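Local coordinates for protein ferric enterobactin receptor PIRA (Pseudomonas aeruginosa, PDB 5FP2) that probably takes up ferric enterobactin and related iron-siderophore complexes across the outer membrane in a TonB-dependent manner, at residues A[252-257]-A[300-305]; A[411-416]-A[437-442]. All coordinates share one frame; numbering follows the deposited sequence.

Interaction 1. Residues A[252-257]-A[300-305]; sequences QVVDFE and ITHNGT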
ATOM      1  N   GLN A 252      16.388 -15.829  16.492  1.00137.32           N
ATOM      2  CA  GLN A 252      16.242 -14.384  16.691  1.00134.60           C
ATOM      3  C   GLN A 252      16.962 -13.564  15.630  1.00132.57           C
ATOM      4  O   GLN A 252      18.073 -13.889  15.216  1.00133.51           O
ATOM      5  CB  GLN A 252      16.761 -13.964  18.062  1.00135.59           C
ATOM      6  CG  GLN A 252      15.941 -14.478  19.230  1.00137.33           C
ATOM      7  CD  GLN A 252      16.486 -14.009  20.562  1.00138.45           C
ATOM      8  OE1 GLN A 252      16.920 -14.813  21.394  1.00141.38           O
ATOM      9  NE2 GLN A 252      16.454 -12.701  20.778  1.00136.39           N
ATOM     10  N   VAL A 253      16.316 -12.484  15.208  1.00129.98           N
ATOM     11  CA  VAL A 253      16.914 -11.570  14.257  1.00128.14           C
ATOM     12  C   VAL A 253      16.605 -10.149  14.688  1.00126.32           C
ATOM     13  O   VAL A 253      15.472  -9.839  15.034  1.00125.57           O
ATOM     14  CB  VAL A 253      16.388 -11.805  12.832  1.00127.13           C
ATOM     15  CG1 VAL A 253      16.869 -10.709  11.902  1.00125.23           C
ATOM     16  CG2 VAL A 253      16.864 -13.147  12.314  1.00129.17           C
ATOM     17  N   VAL A 254      17.621  -9.295  14.695  1.00125.88           N
ATOM     18  CA  VAL A 254      17.407  -7.870  14.859  1.00124.29           C
ATOM     19  C   VAL A 254      17.719  -7.186  13.536  1.00122.80           C
ATOM     20  O   VAL A 254      18.680  -7.554  12.870  1.00123.30           O
ATOM     21  CB  VAL A 254      18.298  -7.301  15.970  1.00125.27           C
ATOM     22  CG1 VAL A 254      18.086  -5.805  16.105  1.00123.95           C
ATOM     23  CG2 VAL A 254      17.998  -8.000  17.281  1.00127.03           C
ATOM     24  N   ASP A 255      16.874  -6.246  13.118  1.00121.21           N
ATOM     25  CA  ASP A 255      17.204  -5.395  11.978  1.00120.05           C
ATOM     26  C   ASP A 255      17.435  -3.948  12.385  1.00119.56           C
ATOM     27  O   ASP A 255      16.541  -3.314  12.941  1.00119.12           O
ATOM     28  CB  ASP A 255      16.100  -5.436  10.934  1.00118.96           C
ATOM     29  CG  ASP A 255      15.888  -6.821  10.365  1.00119.64           C
ATOM     30  OD1 ASP A 255      16.815  -7.656  10.506  1.00120.91           O
ATOM     31  OD2 ASP A 255      14.775  -7.088   9.836  1.00119.18           O
ATOM     32  N   PHE A 256      18.602  -3.415  12.036  1.00119.80           N
ATOM     33  CA  PHE A 256      18.869  -1.982  12.117  1.00119.52           C
ATOM     34  C   PHE A 256      18.648  -1.402  10.736  1.00118.52           C
ATOM     35  O   PHE A 256      19.168  -1.946   9.767  1.00118.51           O
ATOM     36  CB  PHE A 256      20.324  -1.739  12.574  1.00120.73           C
ATOM     37  CG  PHE A 256      20.699  -2.502  13.819  1.00122.11           C
ATOM     38  CD1 PHE A 256      20.352  -2.021  15.069  1.00122.67           C
ATOM     39  CD2 PHE A 256      21.244  -3.773  13.731  1.00123.02           C
ATOM     40  CE1 PHE A 256      20.564  -2.778  16.205  1.00124.10           C
ATOM     41  CE2 PHE A 256      21.461  -4.534  14.866  1.00124.56           C
ATOM     42  CZ  PHE A 256      21.123  -4.034  16.104  1.00125.09           C
ATOM     43  N   GLU A 257      17.814  -0.368  10.630  1.00117.89           N
ATOM     44  CA  GLU A 257      17.509   0.249   9.333  1.00117.22           C
ATOM     45  C   GLU A 257      17.662   1.754   9.359  1.00117.53           C
ATOM     46  O   GLU A 257      17.330   2.391  10.351  1.00117.91           O
ATOM     47  CB  GLU A 257      16.058   0.006   8.956  1.00116.44           C
ATOM     48  CG  GLU A 257      15.684  -1.373   8.469  1.00116.23           C
ATOM     49  CD  GLU A 257      14.401  -1.806   9.152  1.00116.04           C
ATOM     50  OE1 GLU A 257      14.418  -2.012  10.392  1.00116.50           O
ATOM     51  OE2 GLU A 257      13.340  -1.749   8.501  1.00115.56           O
ATOM     52  N   ILE A 300      14.614  -0.008  14.514  1.00118.51           N
ATOM     53  CA  ILE A 300      15.164  -1.273  14.965  1.00119.19           C
ATOM     54  C   ILE A 300      14.072  -2.313  15.130  1.00119.08           C
ATOM     55  O   ILE A 300      12.972  -1.997  15.591  1.00118.91           O
ATOM     56  CB  ILE A 300      15.838  -1.115  16.316  1.00120.55           C
ATOM     57  CG1 ILE A 300      16.944  -0.060  16.206  1.00120.96           C
ATOM     58  CG2 ILE A 300      16.387  -2.456  16.772  1.00121.59           C
ATOM     59  CD1 ILE A 300      17.684   0.197  17.496  1.00122.55           C
ATOM     60  N   THR A 301      14.349  -3.553  14.733  1.00119.38           N
ATOM     61  CA  THR A 301      13.307  -4.582  14.717  1.00119.50           C
ATOM     62  C   THR A 301      13.834  -5.872  15.347  1.00121.03           C
ATOM     63  O   THR A 301      14.869  -6.391  14.963  1.00121.61           O
ATOM     64  CB  THR A 301      12.792  -4.850  13.280  1.00118.55           C
ATOM     65  OG1 THR A 301      12.291  -3.637  12.707  1.00117.45           O
ATOM     66  CG2 THR A 301      11.692  -5.868  13.277  1.00118.92           C
ATOM     67  N   HIS A 302      13.090  -6.412  16.296  1.00121.92           N
ATOM     68  CA  HIS A 302      13.407  -7.724  16.820  1.00123.70           C
ATOM     69  C   HIS A 302      12.308  -8.721  16.441  1.00124.00           C
ATOM     70  O   HIS A 302      11.132  -8.462  16.667  1.00123.53           O
ATOM     71  CB  HIS A 302      13.574  -7.649  18.335  1.00125.13           C
ATOM     72  CG  HIS A 302      13.989  -8.942  18.950  1.00127.38           C
ATOM     73  ND1 HIS A 302      13.123  -9.998  19.112  1.00128.45           N
ATOM     74  CD2 HIS A 302      15.198  -9.381  19.357  1.00129.02           C
ATOM     75  CE1 HIS A 302      13.776 -11.023  19.627  1.00130.75           C
ATOM     76  NE2 HIS A 302      15.036 -10.673  19.789  1.00131.13           N
ATOM     77  N   ASN A 303      12.707  -9.820  15.806  1.00124.92           N
ATOM     78  CA  ASN A 303      11.816 -10.897  15.420  1.00125.72           C
ATOM     79  C   ASN A 303      12.270 -12.173  16.110  1.00128.32           C
ATOM     80  O   ASN A 303      13.234 -12.784  15.674  1.00129.30           O
ATOM     81  CB  ASN A 303      11.904 -11.147  13.903  1.00124.99           C
ATOM     82  CG  ASN A 303      11.136 -10.125  13.053  1.00122.88           C
ATOM     83  OD1 ASN A 303      11.659  -9.653  12.046  1.00121.87           O
ATOM     84  ND2 ASN A 303       9.863  -9.911  13.351  1.00122.54           N
ATOM     85  N   GLY A 304      11.519 -12.648  17.098  1.00129.68           N
ATOM     86  CA  GLY A 304      11.803 -13.941  17.716  1.00132.58           C
ATOM     87  C   GLY A 304      10.789 -15.024  17.389  1.00133.92           C
ATOM     88  O   GLY A 304       9.577 -14.785  17.422  1.00133.16           O
ATOM     89  N   THR A 305      11.285 -16.220  17.074  1.00136.17           N
ATOM     90  CA  THR A 305      10.451 -17.419  17.014  1.00138.42           C
ATOM     91  C   THR A 305      10.702 -18.274  18.243  1.00141.66           C
ATOM     92  O   THR A 305      11.826 -18.704  18.493  1.00143.37           O
ATOM     93  CB  THR A 305      10.775 -18.259  15.767  1.00139.30           C
ATOM     94  OG1 THR A 305      10.914 -17.395  14.631  1.00136.47           O
ATOM     95  CG2 THR A 305       9.673 -19.282  15.506  1.00141.21           C
TER

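Interaction 2. Residues A[411-416]-A[437-442]; sequences AEIRAL and DDHSDF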
ATOM      1  N   ALA A 411       0.963  14.987  19.804  1.00136.02           N
ATOM      2  CA  ALA A 411      -0.130  14.037  19.958  1.00134.81           C
ATOM      3  C   ALA A 411       0.498  12.683  20.276  1.00132.47           C
ATOM      4  O   ALA A 411       1.523  12.319  19.698  1.00131.11           O
ATOM      5  CB  ALA A 411      -0.952  13.960  18.680  1.00134.25           C
ATOM      6  N   GLU A 412      -0.094  11.957  21.218  1.00132.28           N
ATOM      7  CA  GLU A 412       0.355  10.607  21.543  1.00130.44           C
ATOM      8  C   GLU A 412      -0.769   9.635  21.195  1.00129.34           C
ATOM      9  O   GLU A 412      -1.944  10.001  21.250  1.00130.39           O
ATOM     10  CB  GLU A 412       0.711  10.499  23.033  1.00131.51           C
ATOM     11  CG  GLU A 412       1.766  11.506  23.496  1.00133.05           C
ATOM     12  CD  GLU A 412       2.590  11.053  24.704  1.00133.52           C
ATOM     13  OE1 GLU A 412       2.021  10.526  25.687  1.00134.04           O
ATOM     14  OE2 GLU A 412       3.819  11.270  24.700  1.00133.65           O
ATOM     15  N   ILE A 413      -0.413   8.411  20.812  1.00127.48           N
ATOM     16  CA  ILE A 413      -1.402   7.370  20.525  1.00126.63           C
ATOM     17  C   ILE A 413      -1.009   6.092  21.253  1.00125.93           C
ATOM     18  O   ILE A 413       0.129   5.645  21.146  1.00125.07           O
ATOM     19  CB  ILE A 413      -1.480   7.061  19.015  1.00125.32           C
ATOM     20  CG1 ILE A 413      -2.027   8.264  18.235  1.00126.34           C
ATOM     21  CG2 ILE A 413      -2.342   5.830  18.753  1.00124.55           C
ATOM     22  CD1 ILE A 413      -0.948   9.220  17.743  1.00126.60           C
ATOM     23  N   ARG A 414      -1.931   5.534  22.031  1.00126.59           N
ATOM     24  CA  ARG A 414      -1.740   4.211  22.611  1.00126.21           C
ATOM     25  C   ARG A 414      -2.755   3.257  22.004  1.00125.67           C
ATOM     26  O   ARG A 414      -3.896   3.647  21.744  1.00126.23           O
ATOM     27  CB  ARG A 414      -1.927   4.270  24.131  1.00127.82           C
ATOM     28  CG  ARG A 414      -0.768   4.937  24.846  1.00128.53           C
ATOM     29  CD  ARG A 414      -1.031   5.200  26.328  1.00130.50           C
ATOM     30  NE  ARG A 414       0.060   5.987  26.921  1.00131.44           N
ATOM     31  CZ  ARG A 414       0.057   7.316  27.007  1.00132.60           C
ATOM     32  NH1 ARG A 414      -0.996   8.011  26.576  1.00133.03           N
ATOM     33  NH2 ARG A 414       1.081   7.951  27.557  1.00133.66           N
ATOM     34  N   ALA A 415      -2.371   2.003  21.796  1.00124.87           N
ATOM     35  CA  ALA A 415      -3.360   1.004  21.395  1.00124.82           C
ATOM     36  C   ALA A 415      -3.016  -0.408  21.857  1.00124.97           C
ATOM     37  O   ALA A 415      -1.840  -0.756  22.042  1.00124.62           O
ATOM     38  CB  ALA A 415      -3.584   1.040  19.885  1.00123.75           C
ATOM     39  N   LEU A 416      -4.070  -1.173  22.131  1.00125.83           N
ATOM     40  CA  LEU A 416      -4.004  -2.625  22.164  1.00126.15           C
ATOM     41  C   LEU A 416      -4.884  -3.156  21.066  1.00125.87           C
ATOM     42  O   LEU A 416      -5.948  -2.596  20.819  1.00126.17           O
ATOM     43  CB  LEU A 416      -4.583  -3.175  23.461  1.00127.92           C
ATOM     44  CG  LEU A 416      -3.791  -3.063  24.736  1.00128.83           C
ATOM     45  CD1 LEU A 416      -3.530  -1.596  25.033  1.00128.59           C
ATOM     46  CD2 LEU A 416      -4.609  -3.740  25.826  1.00130.79           C
ATOM     47  N   ASP A 437      -7.957   2.057  20.605  1.00143.01           N
ATOM     48  CA  ASP A 437      -7.050   3.131  20.218  1.00143.95           C
ATOM     49  C   ASP A 437      -7.313   4.326  21.119  1.00146.74           C
ATOM     50  O   ASP A 437      -8.387   4.918  21.061  1.00147.96           O
ATOM     51  CB  ASP A 437      -7.264   3.531  18.750  1.00143.27           C
ATOM     52  CG  ASP A 437      -6.280   2.851  17.801  1.00141.41           C
ATOM     53  OD1 ASP A 437      -5.069   3.185  17.850  1.00141.83           O
ATOM     54  OD2 ASP A 437      -6.720   1.988  17.004  1.00139.81           O
ATOM     55  N   ASP A 438      -6.348   4.670  21.967  1.00148.09           N
ATOM     56  CA  ASP A 438      -6.501   5.839  22.820  1.00151.22           C
ATOM     57  C   ASP A 438      -5.702   7.005  22.282  1.00152.79           C
ATOM     58  O   ASP A 438      -4.490   6.907  22.095  1.00152.33           O
ATOM     59  CB  ASP A 438      -6.084   5.544  24.258  1.00152.45           C
ATOM     60  CG  ASP A 438      -6.290   6.735  25.169  1.00156.09           C
ATOM     61  OD1 ASP A 438      -7.276   7.475  24.964  1.00157.54           O
ATOM     62  OD2 ASP A 438      -5.462   6.937  26.081  1.00157.81           O
ATOM     63  N   HIS A 439      -6.376   8.130  22.099  1.00155.08           N
ATOM     64  CA  HIS A 439      -5.769   9.286  21.459  1.00156.91           C
ATOM     65  C   HIS A 439      -5.680  10.448  22.439  1.00161.01           C
ATOM     66  O   HIS A 439      -6.594  10.681  23.220  1.00162.80           O
ATOM     67  CB  HIS A 439      -6.600   9.685  20.243  1.00156.65           C
ATOM     68  CG  HIS A 439      -5.873  10.562  19.276  1.00157.69           C
ATOM     69  ND1 HIS A 439      -5.614  11.890  19.530  1.00161.44           N
ATOM     70  CD2 HIS A 439      -5.377  10.310  18.042  1.00155.78           C
ATOM     71  CE1 HIS A 439      -4.964  12.414  18.505  1.00161.74           C
ATOM     72  NE2 HIS A 439      -4.806  11.475  17.591  1.00158.28           N
ATOM     73  N   SER A 440      -4.583  11.189  22.389  1.00162.81           N
ATOM     74  CA  SER A 440      -4.322  12.208  23.392  1.00166.98           C
ATOM     75  C   SER A 440      -5.326  13.353  23.298  1.00170.32           C
ATOM     76  O   SER A 440      -5.776  13.869  24.315  1.00173.48           O
ATOM     77  CB  SER A 440      -2.902  12.742  23.239  1.00168.36           C
ATOM     78  OG  SER A 440      -2.715  13.298  21.954  1.00168.25           O
ATOM     79  N   ASP A 441      -5.661  13.760  22.079  1.00169.96           N
ATOM     80  CA  ASP A 441      -6.665  14.798  21.863  1.00173.21           C
ATOM     81  C   ASP A 441      -8.099  14.277  21.976  1.00172.17           C
ATOM     82  O   ASP A 441      -8.977  15.011  22.422  1.00175.54           O
ATOM     83  CB  ASP A 441      -6.482  15.443  20.489  1.00173.56           C
ATOM     84  CG  ASP A 441      -5.142  16.140  20.337  1.00175.41           C
ATOM     85  OD1 ASP A 441      -4.097  15.444  20.321  1.00172.91           O
ATOM     86  OD2 ASP A 441      -5.140  17.382  20.172  1.00179.57           O
ATOM     87  N   PHE A 442      -8.334  13.026  21.573  1.00167.86           N
ATOM     88  CA  PHE A 442      -9.649  12.583  21.069  1.00166.54           C
ATOM     89  C   PHE A 442     -10.277  11.409  21.842  1.00164.42           C
ATOM     90  O   PHE A 442     -11.349  10.926  21.489  1.00163.31           O
ATOM     91  CB  PHE A 442      -9.530  12.198  19.588  1.00163.71           C
ATOM     92  CG  PHE A 442      -9.267  13.363  18.675  1.00166.07           C
ATOM     93  CD1 PHE A 442     -10.073  14.488  18.718  1.00170.07           C
ATOM     94  CD2 PHE A 442      -8.218  13.330  17.771  1.00164.60           C
ATOM     95  CE1 PHE A 442      -9.836  15.564  17.886  1.00172.63           C
ATOM     96  CE2 PHE A 442      -7.965  14.408  16.944  1.00167.04           C
ATOM     97  CZ  PHE A 442      -8.776  15.527  17.001  1.00171.08           C
TER

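Interaction 1. Residues A[252-257]-A[300-305]
The carbonyl oxygen of Thr301 takes the N-H of Asp255 at 2.7 Å (N to O), in its own plane and on a lone pair, while the CA-H of Val254 leans on the same oxygen. In return, Thr301 N donates a hydrogen bond to Asp255 O at 2.8 Å. Two residues further along, Val253 and Asn303 form a second hydrogen-bonded pair, and Asn303 N reaches Val253 O at 2.9 Å in a nearly straight bond (172°). The strands run antiparallel, and their side chains alternate between two faces.

One face is mainly apolar and probably outward. Val254 CG1 and Ile300 CG2 lie side by side at 3.8 Å, and Ile300 CG1 slants across to Phe256 CD1 at 4.1 Å. Branched and aromatic residues suit this surface, which probably meets lipid. His302 continues the row: with CG anti to the backbone N (chi1 -176°), its ring lies obliquely to Val254, whose CG2 is 3.7 Å from His302 CD2. Gln252 stretches out beyond CG, and its NE2 meets His302 NE2 at 2.7 Å, in the ring plane but with the amide turned 58° from the ring. Gly304, facing Gln252, brings no side chain to compete with this pair.

On the other face the CB atoms of Asp255 and Thr301 are 4.1 Å apart. The Asp255 carboxylate turns to Arg160 in a salt bridge and to Ser245 on the adjoining strand, and Glu257 makes a long, weak ion pair with Lys101, consistent with a face turned into the barrel. As modelled, the Gln252 amide N-H points to His302 NE2, which would then be an unprotonated acceptor, consistent with a neutral His302; the buried, arginine-paired carboxylate probably remains charged.

Interaction 2. Residues A[411-416]-A[437-442]
Ile413 lays its CG1 branch obliquely against the His439 ring, with CG1 3.9 Å from CD2. His439 has CG anti to the backbone N (chi1 -162°), and Glu412 O lies over one face of its ring. On the same side, probably inward, Ala415 CB and Ile413 CG2 both touch Asp437 OD1, the alanine methyl being small enough to sit beside the carboxylate. That acid is buried, but Arg435 holds it in a salt bridge.

Arg414 and Asp438 make the hydrogen-bonded backbone pair: Arg414 N reaches Asp438 O at 2.9 Å, and Asp438 N reaches Arg414 O at 2.7 Å. Their side chains probably point outward, and charged groups there are consistent with a place near the rim, beyond the lipid core. The extended Arg414 chain carries its guanidinium to Glu412 of the same strand, in a weak salt bridge of NH2 with OE1 at 3.3 Å.

Where the second strand gives way to a turn, Ser440 takes over the pairing. Its OG lies between the backbone N and the carbonyl carbon (chi1 59°), where it accepts the N-H of Glu412 at 3.0 Å, and it donates in turn to Asp441 OD1. Ser440 N bonds to Glu412 O at 3.1 Å, so side chain and backbone grip one residue. Asp441 N donates to His439 ND1 at the ring edge, almost in the ring plane.

Strands 408-423 and 428-439 form a hairpin of the transmembrane barrel. Strand 367-381 flanks 411-416, with Trp375 beside Glu412 and Arg414. Strand 443-455 pairs with the other through Asn445, and a loop brings Ala472 to His439 and Leu475 to Ala411.

Interactions 1 and 2 belong to one closed antiparallel barrel of 22 strands, the hallmark of TonB-dependent receptors. Their centres lie 26 Å apart and their nearest atoms about 16 Å, so they do not touch; strands 309-323, 345-361 and 367-381 intervene. Interaction 1 lies next to short turns, as expected at the periplasmic end, whereas interaction 2 lies toward the opposite, probably extracellular, rim. A bound n-octane lies about 8 Å from the Phe256 side chain of interaction 1, consistent with a surface facing the membrane. The buried acids differ in their partners: Asp255 pairs with an arginine distant in sequence, Asp437 with one two residues earlier on its own strand.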